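Local coordinates for protein hypothetical sensory transduction histidine kinase (Methanosarcina mazei, PDB 3LI9) that probably senses extracellular signals through its double Cache (PDC-fold) domain, the part crystallised here, and relays them to a cytoplasmic histidine kinase region, at residues Ala14-Ser18 and Val267-Leu273; Val194-Phe200 and Gly211-Leu215. One frame throughout, in Å; residues are numbered along the deposited sequence.

Interaction 1. Residues Ala14-Ser18 and Val267-Leu273; sequences AYEKS and VPKEEML
Selenomethionine M272, with 86 Å² covered, is the centre of the contact between the start of helix 13-48 and the C-terminal end of the modelled chain. Residues 14-18 are helical. V267 and P268 end strand 261-268, P268 is the N-cap, and 269-272 form one short helical turn. In register, the CA atoms of A14 and M272 lie 6.2 Å and those of S18 and V267 8.5 Å apart. M272, with chi1 at -149° between wells, chi2 t and chi3 p, lays its methyl over one face of the Y15 ring: CE is 3.6 Å from the ring centroid, 22° off the normal, a CH-pi contact, and 3.4 Å from Y15 CD1. The selenium follows in an oblique Met-aromatic contact, 4.7 Å from the centroid, and SE is 3.9 Å from S18 OG. The CA-to-CB bond of Y15 points sideways, but chi1 m (chi2 85°) brings the ring toward 267-273, with OH 3.3 Å from CE of the extended K269; E239 on strand 236-241 accepts a hydrogen bond from Y15 OH and forms a salt bridge with K269 NZ. A14 adds apolar contacts, its CB 4.0 Å from M272 CE and 3.8 Å from L273 CD2. F252 and F186 also touch M272. The two membrane-facing ends of a Cache sensor domain probably meet here, joined by apolar and aromatic packing whose polar margin is tied through one shared carboxylate.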
ATOM      1  N   ALA A  14      26.987   9.854 -15.277  1.00 39.28           N
ATOM      2  CA  ALA A  14      26.560   8.509 -15.194  1.00 36.60           C
ATOM      3  C   ALA A  14      25.671   8.327 -13.922  1.00 34.82           C
ATOM      4  O   ALA A  14      24.542   7.772 -13.986  1.00 32.60           O
ATOM      5  CB  ALA A  14      27.774   7.656 -15.143  1.00 37.50           C
ATOM      6  N   TYR A  15      26.184   8.818 -12.794  1.00 31.94           N
ATOM      7  CA  TYR A  15      25.449   8.774 -11.545  1.00 31.35           C
ATOM      8  C   TYR A  15      24.131   9.576 -11.734  1.00 30.15           C
ATOM      9  O   TYR A  15      23.050   9.136 -11.329  1.00 26.94           O
ATOM     10  CB  TYR A  15      26.236   9.387 -10.400  1.00 31.17           C
ATOM     11  CG  TYR A  15      27.262   8.470  -9.736  1.00 32.50           C
ATOM     12  CD1 TYR A  15      28.548   8.334 -10.275  1.00 35.54           C
ATOM     13  CD2 TYR A  15      26.966   7.794  -8.550  1.00 30.33           C
ATOM     14  CE1 TYR A  15      29.490   7.508  -9.668  1.00 35.65           C
ATOM     15  CE2 TYR A  15      27.895   7.001  -7.911  1.00 29.67           C
ATOM     16  CZ  TYR A  15      29.159   6.842  -8.488  1.00 35.17           C
ATOM     17  OH  TYR A  15      30.121   6.027  -7.923  1.00 33.58           O
ATOM     18  N   GLU A  16      24.252  10.758 -12.339  1.00 27.50           N
ATOM     19  CA  GLU A  16      23.126  11.685 -12.393  1.00 27.24           C
ATOM     20  C   GLU A  16      22.009  11.142 -13.264  1.00 25.53           C
ATOM     21  O   GLU A  16      20.826  11.317 -12.953  1.00 25.25           O
ATOM     22  CB  GLU A  16      23.601  13.051 -12.898  1.00 29.21           C
ATOM     23  CG  GLU A  16      24.106  13.914 -11.758  1.00 35.14           C
ATOM     24  CD  GLU A  16      24.845  15.164 -12.233  1.00 42.98           C
ATOM     25  OE1 GLU A  16      25.040  15.301 -13.470  1.00 45.70           O
ATOM     26  OE2 GLU A  16      25.204  15.992 -11.356  1.00 45.64           O
ATOM     27  N   LYS A  17      22.353  10.457 -14.336  1.00 23.28           N
ATOM     28  CA  LYS A  17      21.315   9.897 -15.126  1.00 24.18           C
ATOM     29  C   LYS A  17      20.581   8.822 -14.338  1.00 23.60           C
ATOM     30  O   LYS A  17      19.376   8.601 -14.576  1.00 22.33           O
ATOM     31  CB  LYS A  17      21.867   9.310 -16.414  1.00 24.23           C
ATOM     32  CG  LYS A  17      20.957   8.305 -17.110  1.00 28.99           C
ATOM     33  CD  LYS A  17      21.801   7.556 -18.147  1.00 37.39           C
ATOM     34  CE  LYS A  17      21.236   6.209 -18.503  1.00 43.68           C
ATOM     35  NZ  LYS A  17      20.210   6.281 -19.611  1.00 47.76           N
ATOM     36  N   SER A  18      21.326   8.084 -13.493  1.00 22.55           N
ATOM     37  CA  SER A  18      20.722   6.931 -12.812  1.00 21.40           C
ATOM     38  C   SER A  18      19.796   7.462 -11.704  1.00 19.67           C
ATOM     39  O   SER A  18      18.722   6.847 -11.463  1.00 19.21           O
ATOM     40  CB  SER A  18      21.797   5.921 -12.251  1.00 22.35           C
ATOM     41  OG  SER A  18      22.383   5.271 -13.343  1.00 22.67           O
ATOM     42  N   VAL A 267      22.906  -1.017  -9.968  1.00 22.19           N
ATOM     43  CA  VAL A 267      23.705  -0.847 -11.163  1.00 23.92           C
ATOM     44  C   VAL A 267      25.163  -1.233 -10.826  1.00 23.85           C
ATOM     45  O   VAL A 267      25.733  -0.677  -9.882  1.00 24.76           O
ATOM     46  CB  VAL A 267      23.810   0.631 -11.535  1.00 22.78           C
ATOM     47  CG1 VAL A 267      24.546   0.753 -12.821  1.00 28.17           C
ATOM     48  CG2 VAL A 267      22.433   1.297 -11.723  1.00 27.15           C
ATOM     49  N   PRO A 268      25.723  -2.131 -11.612  1.00 27.25           N
ATOM     50  CA  PRO A 268      27.124  -2.524 -11.474  1.00 27.54           C
ATOM     51  C   PRO A 268      27.975  -1.316 -11.869  1.00 28.65           C
ATOM     52  O   PRO A 268      27.832  -0.795 -12.992  1.00 28.21           O
ATOM     53  CB  PRO A 268      27.271  -3.635 -12.503  1.00 28.78           C
ATOM     54  CG  PRO A 268      25.897  -4.120 -12.754  1.00 30.58           C
ATOM     55  CD  PRO A 268      25.061  -2.876 -12.688  1.00 27.02           C
ATOM     56  N   LYS A 269      28.812  -0.856 -10.952  1.00 29.21           N
ATOM     57  CA  LYS A 269      29.549   0.366 -11.162  1.00 31.71           C
ATOM     58  C   LYS A 269      30.401   0.311 -12.406  1.00 33.32           C
ATOM     59  O   LYS A 269      30.456   1.281 -13.183  1.00 33.17           O
ATOM     60  CB  LYS A 269      30.427   0.657  -9.959  1.00 31.75           C
ATOM     61  CG  LYS A 269      31.252   1.961 -10.087  1.00 32.52           C
ATOM     62  CD  LYS A 269      31.786   2.354  -8.680  1.00 30.83           C
ATOM     63  CE  LYS A 269      32.405   3.768  -8.674  1.00 30.78           C
ATOM     64  NZ  LYS A 269      32.905   4.188  -7.282  1.00 32.69           N
ATOM     65  N   GLU A 270      31.078  -0.806 -12.610  1.00 34.82           N
ATOM     66  CA  GLU A 270      31.926  -0.907 -13.794  1.00 37.89           C
ATOM     67  C   GLU A 270      31.145  -0.782 -15.126  1.00 38.08           C
ATOM     68  O   GLU A 270      31.667  -0.266 -16.136  1.00 39.19           O
ATOM     69  CB  GLU A 270      32.777  -2.178 -13.738  1.00 38.43           C
ATOM     70  CG  GLU A 270      33.162  -2.638 -15.112  1.00 45.98           C
ATOM     71  CD  GLU A 270      33.613  -4.090 -15.129  1.00 54.24           C
ATOM     72  OE1 GLU A 270      34.196  -4.532 -14.115  1.00 57.07           O
ATOM     73  OE2 GLU A 270      33.396  -4.779 -16.159  1.00 57.66           O
ATOM     74  N   GLU A 271      29.890  -1.211 -15.153  1.00 36.87           N
ATOM     75  CA  GLU A 271      29.082  -1.012 -16.346  1.00 36.96           C
ATOM     76  C   GLU A 271      28.687   0.448 -16.535  1.00 37.48           C
ATOM     77  O   GLU A 271      28.481   0.906 -17.647  1.00 37.32           O
ATOM     78  CB  GLU A 271      27.813  -1.848 -16.243  1.00 36.27           C
ATOM     79  CG  GLU A 271      28.083  -3.320 -16.279  1.00 35.89           C
ATOM     80  CD  GLU A 271      26.826  -4.186 -16.113  1.00 36.30           C
ATOM     81  OE1 GLU A 271      25.692  -3.710 -16.396  1.00 35.01           O
ATOM     82  OE2 GLU A 271      26.992  -5.350 -15.691  1.00 34.79           O
HETATM   83  N   MSE A 272      28.542   1.159 -15.426  1.00 40.27           N
HETATM   84  CA  MSE A 272      27.945   2.506 -15.417  1.00 42.41           C
HETATM   85  C   MSE A 272      29.009   3.464 -15.920  1.00 44.00           C
HETATM   86  O   MSE A 272      28.723   4.445 -16.632  1.00 44.14           O
HETATM   87  CB  MSE A 272      27.514   2.914 -13.997  1.00 41.16           C
HETATM   88  CG  MSE A 272      26.308   3.852 -13.911  1.00 42.22           C
HETATM   89 SE   MSE A 272      26.139   4.866 -12.245  1.00 43.59          SE
HETATM   90  CE  MSE A 272      28.002   5.397 -11.842  1.00 45.67           C
ATOM     91  N   LEU A 273      30.238   3.196 -15.514  1.00 45.64           N
ATOM     92  CA  LEU A 273      31.352   4.071 -15.872  1.00 47.32           C
ATOM     93  C   LEU A 273      32.034   3.567 -17.165  1.00 48.23           C
ATOM     94  O   LEU A 273      32.987   4.110 -17.745  1.00 49.26           O
ATOM     95  CB  LEU A 273      32.315   4.209 -14.671  1.00 47.05           C
ATOM     96  CG  LEU A 273      31.675   4.988 -13.511  1.00 46.97           C
ATOM     97  CD1 LEU A 273      32.628   5.225 -12.297  1.00 45.69           C
ATOM     98  CD2 LEU A 273      31.092   6.322 -14.014  1.00 47.38           C
TER

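Interaction 2. Residues Val194-Phe200 and Gly211-Leu215; sequences VSNTGIF and GEKSL
G211, left-handed (phi/psi 70/8), opens the second segment by donating its N to F200 O at 2.8 Å; its CA lies 3.6 Å from I199 CG2. E212 (-125/-43), its CA-to-CB bond pointing away, leads to extended K213 (-112/150). K213 O accepts from F200 N at 3.1 Å and also lies 3.4 Å from I199 CA, a CA-H...O contact. S214, likewise extended, forms a single beta bridge with I199 (CA atoms 4.0 Å apart) that joins two parts of one connection, strand 190-194 to helix 221-231, in the probably membrane-proximal Cache subdomain, built on the four-stranded sheet. Its OG donates to T197 O at 2.9 Å, and its CB meets I199 CD1 at 3.6 Å. That T197 carbonyl belongs to a type I turn, S195-G198, closed by G198 N to S195 O at 2.9 Å; at G198 (86/10) a CB would clash with S214 OG. L215 then turns into helical angles, its N bonded to G198 O at 2.9 Å. Its side chain (chi1 m, chi2 t) places CD2 3.9 Å from CZ of F200 (chi1 m, chi2 -93°) and CD1 4.1 Å from V194 CG1, and also packs on I223, A227 and I230 of helix 221-231.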
ATOM      1  N   VAL A 194      10.575  -1.292  -2.689  1.00 12.70           N
ATOM      2  CA  VAL A 194      10.403  -1.693  -1.289  1.00 11.30           C
ATOM      3  C   VAL A 194       9.369  -0.832  -0.588  1.00 11.98           C
ATOM      4  O   VAL A 194       9.100   0.307  -1.035  1.00 12.85           O
ATOM      5  CB  VAL A 194      11.739  -1.694  -0.455  1.00 12.53           C
ATOM      6  CG1 VAL A 194      12.783  -2.684  -1.123  1.00 13.05           C
ATOM      7  CG2 VAL A 194      12.343  -0.293  -0.390  1.00 14.11           C
ATOM      8  N   SER A 195       8.852  -1.339   0.514  1.00 12.37           N
ATOM      9  CA  SER A 195       7.929  -0.541   1.310  1.00 13.32           C
ATOM     10  C   SER A 195       8.750   0.454   2.226  1.00 13.32           C
ATOM     11  O   SER A 195       9.998   0.466   2.202  1.00 14.29           O
ATOM     12  CB  SER A 195       7.091  -1.460   2.195  1.00 15.23           C
ATOM     13  OG  SER A 195       7.948  -2.005   3.201  1.00 14.91           O
ATOM     14  N   ASN A 196       8.025   1.221   3.020  1.00 12.78           N
ATOM     15  CA  ASN A 196       8.663   2.208   3.874  1.00 13.93           C
ATOM     16  C   ASN A 196       9.597   1.506   4.905  1.00 14.47           C
ATOM     17  O   ASN A 196      10.653   2.049   5.262  1.00 16.88           O
ATOM     18  CB  ASN A 196       7.621   3.005   4.632  1.00 14.72           C
ATOM     19  CG  ASN A 196       8.270   4.096   5.478  1.00 16.42           C
ATOM     20  OD1 ASN A 196       8.954   4.996   4.937  1.00 18.37           O
ATOM     21  ND2 ASN A 196       8.083   4.003   6.736  1.00 12.18           N
ATOM     22  N   THR A 197       9.244   0.298   5.313  1.00 14.73           N
ATOM     23  CA  THR A 197      10.127  -0.441   6.253  1.00 16.86           C
ATOM     24  C   THR A 197      11.071  -1.373   5.505  1.00 16.79           C
ATOM     25  O   THR A 197      11.706  -2.210   6.121  1.00 17.51           O
ATOM     26  CB  THR A 197       9.319  -1.244   7.297  1.00 17.58           C
ATOM     27  OG1 THR A 197       8.443  -2.206   6.633  1.00 19.29           O
ATOM     28  CG2 THR A 197       8.459  -0.295   8.178  1.00 19.87           C
ATOM     29  N   GLY A 198      11.216  -1.200   4.184  1.00 14.73           N
ATOM     30  CA  GLY A 198      12.249  -1.874   3.447  1.00 15.98           C
ATOM     31  C   GLY A 198      11.853  -3.267   2.976  1.00 14.71           C
ATOM     32  O   GLY A 198      12.719  -3.959   2.429  1.00 15.80           O
ATOM     33  N   ILE A 199      10.573  -3.632   3.100  1.00 15.49           N
ATOM     34  CA  ILE A 199      10.162  -4.980   2.622  1.00 14.20           C
ATOM     35  C   ILE A 199      10.063  -5.027   1.097  1.00 13.92           C
ATOM     36  O   ILE A 199       9.469  -4.116   0.462  1.00 14.02           O
ATOM     37  CB  ILE A 199       8.764  -5.298   3.143  1.00 16.68           C
ATOM     38  CG1 ILE A 199       8.747  -5.293   4.685  1.00 20.51           C
ATOM     39  CG2 ILE A 199       8.305  -6.666   2.625  1.00 15.66           C
ATOM     40  CD1 ILE A 199       9.592  -6.478   5.293  1.00 29.60           C
ATOM     41  N   PHE A 200      10.618  -6.077   0.485  1.00 13.10           N
ATOM     42  CA  PHE A 200      10.532  -6.175  -0.961  1.00 14.06           C
ATOM     43  C   PHE A 200       9.127  -6.242  -1.441  1.00 13.76           C
ATOM     44  O   PHE A 200       8.348  -7.086  -0.991  1.00 15.23           O
ATOM     45  CB  PHE A 200      11.316  -7.440  -1.510  1.00 12.61           C
ATOM     46  CG  PHE A 200      12.824  -7.290  -1.396  1.00 14.43           C
ATOM     47  CD1 PHE A 200      13.547  -6.788  -2.462  1.00 18.61           C
ATOM     48  CD2 PHE A 200      13.468  -7.706  -0.238  1.00 17.23           C
ATOM     49  CE1 PHE A 200      14.972  -6.594  -2.421  1.00 16.79           C
ATOM     50  CE2 PHE A 200      14.907  -7.521  -0.146  1.00 20.88           C
ATOM     51  CZ  PHE A 200      15.626  -6.961  -1.216  1.00 17.47           C
ATOM     52  N   GLY A 211       7.404  -9.525   0.034  1.00 16.84           N
ATOM     53  CA  GLY A 211       6.599  -9.481   1.242  1.00 18.70           C
ATOM     54  C   GLY A 211       7.154 -10.196   2.434  1.00 21.20           C
ATOM     55  O   GLY A 211       6.459 -10.290   3.455  1.00 23.02           O
ATOM     56  N   GLU A 212       8.410 -10.669   2.336  1.00 21.37           N
ATOM     57  CA  GLU A 212       8.996 -11.560   3.346  1.00 22.74           C
ATOM     58  C   GLU A 212      10.287 -11.027   3.912  1.00 24.39           C
ATOM     59  O   GLU A 212      10.468 -11.037   5.130  1.00 27.46           O
ATOM     60  CB  GLU A 212       9.151 -13.000   2.837  1.00 24.11           C
ATOM     61  CG  GLU A 212       7.813 -13.700   2.479  1.00 28.41           C
ATOM     62  CD  GLU A 212       6.876 -13.867   3.717  1.00 35.31           C
ATOM     63  OE1 GLU A 212       7.329 -13.668   4.854  1.00 37.56           O
ATOM     64  OE2 GLU A 212       5.665 -14.168   3.551  1.00 38.81           O
ATOM     65  N   LYS A 213      11.149 -10.497   3.080  1.00 21.32           N
ATOM     66  CA  LYS A 213      12.442 -10.065   3.557  1.00 21.46           C
ATOM     67  C   LYS A 213      12.492  -8.543   3.465  1.00 20.27           C
ATOM     68  O   LYS A 213      11.846  -7.980   2.591  1.00 18.93           O
ATOM     69  CB  LYS A 213      13.519 -10.621   2.642  1.00 22.12           C
ATOM     70  CG  LYS A 213      14.957 -10.195   3.116  1.00 23.88           C
ATOM     71  CD  LYS A 213      16.029 -11.082   2.459  1.00 30.67           C
ATOM     72  CE  LYS A 213      15.737 -12.591   2.635  1.00 32.39           C
ATOM     73  NZ  LYS A 213      16.335 -13.096   3.904  1.00 37.06           N
ATOM     74  N   SER A 214      13.239  -7.892   4.344  1.00 20.90           N
ATOM     75  CA  SER A 214      13.482  -6.477   4.257  1.00 20.27           C
ATOM     76  C   SER A 214      14.970  -6.161   4.032  1.00 20.16           C
ATOM     77  O   SER A 214      15.859  -6.975   4.353  1.00 20.75           O
ATOM     78  CB  SER A 214      13.103  -5.843   5.618  1.00 21.39           C
ATOM     79  OG  SER A 214      13.484  -4.477   5.594  1.00 30.10           O
ATOM     80  N   LEU A 215      15.243  -5.021   3.416  1.00 20.90           N
ATOM     81  CA  LEU A 215      16.610  -4.525   3.309  1.00 22.25           C
ATOM     82  C   LEU A 215      17.268  -4.539   4.664  1.00 23.55           C
ATOM     83  O   LEU A 215      18.481  -4.788   4.755  1.00 25.12           O
ATOM     84  CB  LEU A 215      16.643  -3.087   2.762  1.00 21.03           C
ATOM     85  CG  LEU A 215      16.235  -3.013   1.301  1.00 21.10           C
ATOM     86  CD1 LEU A 215      16.177  -1.538   0.829  1.00 19.82           C
ATOM     87  CD2 LEU A 215      17.161  -3.748   0.429  1.00 23.75           C
TER

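How the interactions relate
The centres of the two interactions lie 24 Å apart, with nearest atoms about 12 Å apart. Interaction 2 is nested inside the loop of 248 residues that interaction 1 closes. Both border the same four-stranded antiparallel sheet: V194 ends strand 190-194, an outer strand, whose neighbour 261-268 supplies V267 and P268 to interaction 1. V194 pairs with S262, near the start of that strand, so the strand's length separates the two sites. Interaction 1 thus brings the two ends of the modelled chain together, ends that probably lead on to the membrane in the full-length kinase, whereas interaction 2 bridges two parts of the connection leading to helix 221-231 at the sheet's opposite end.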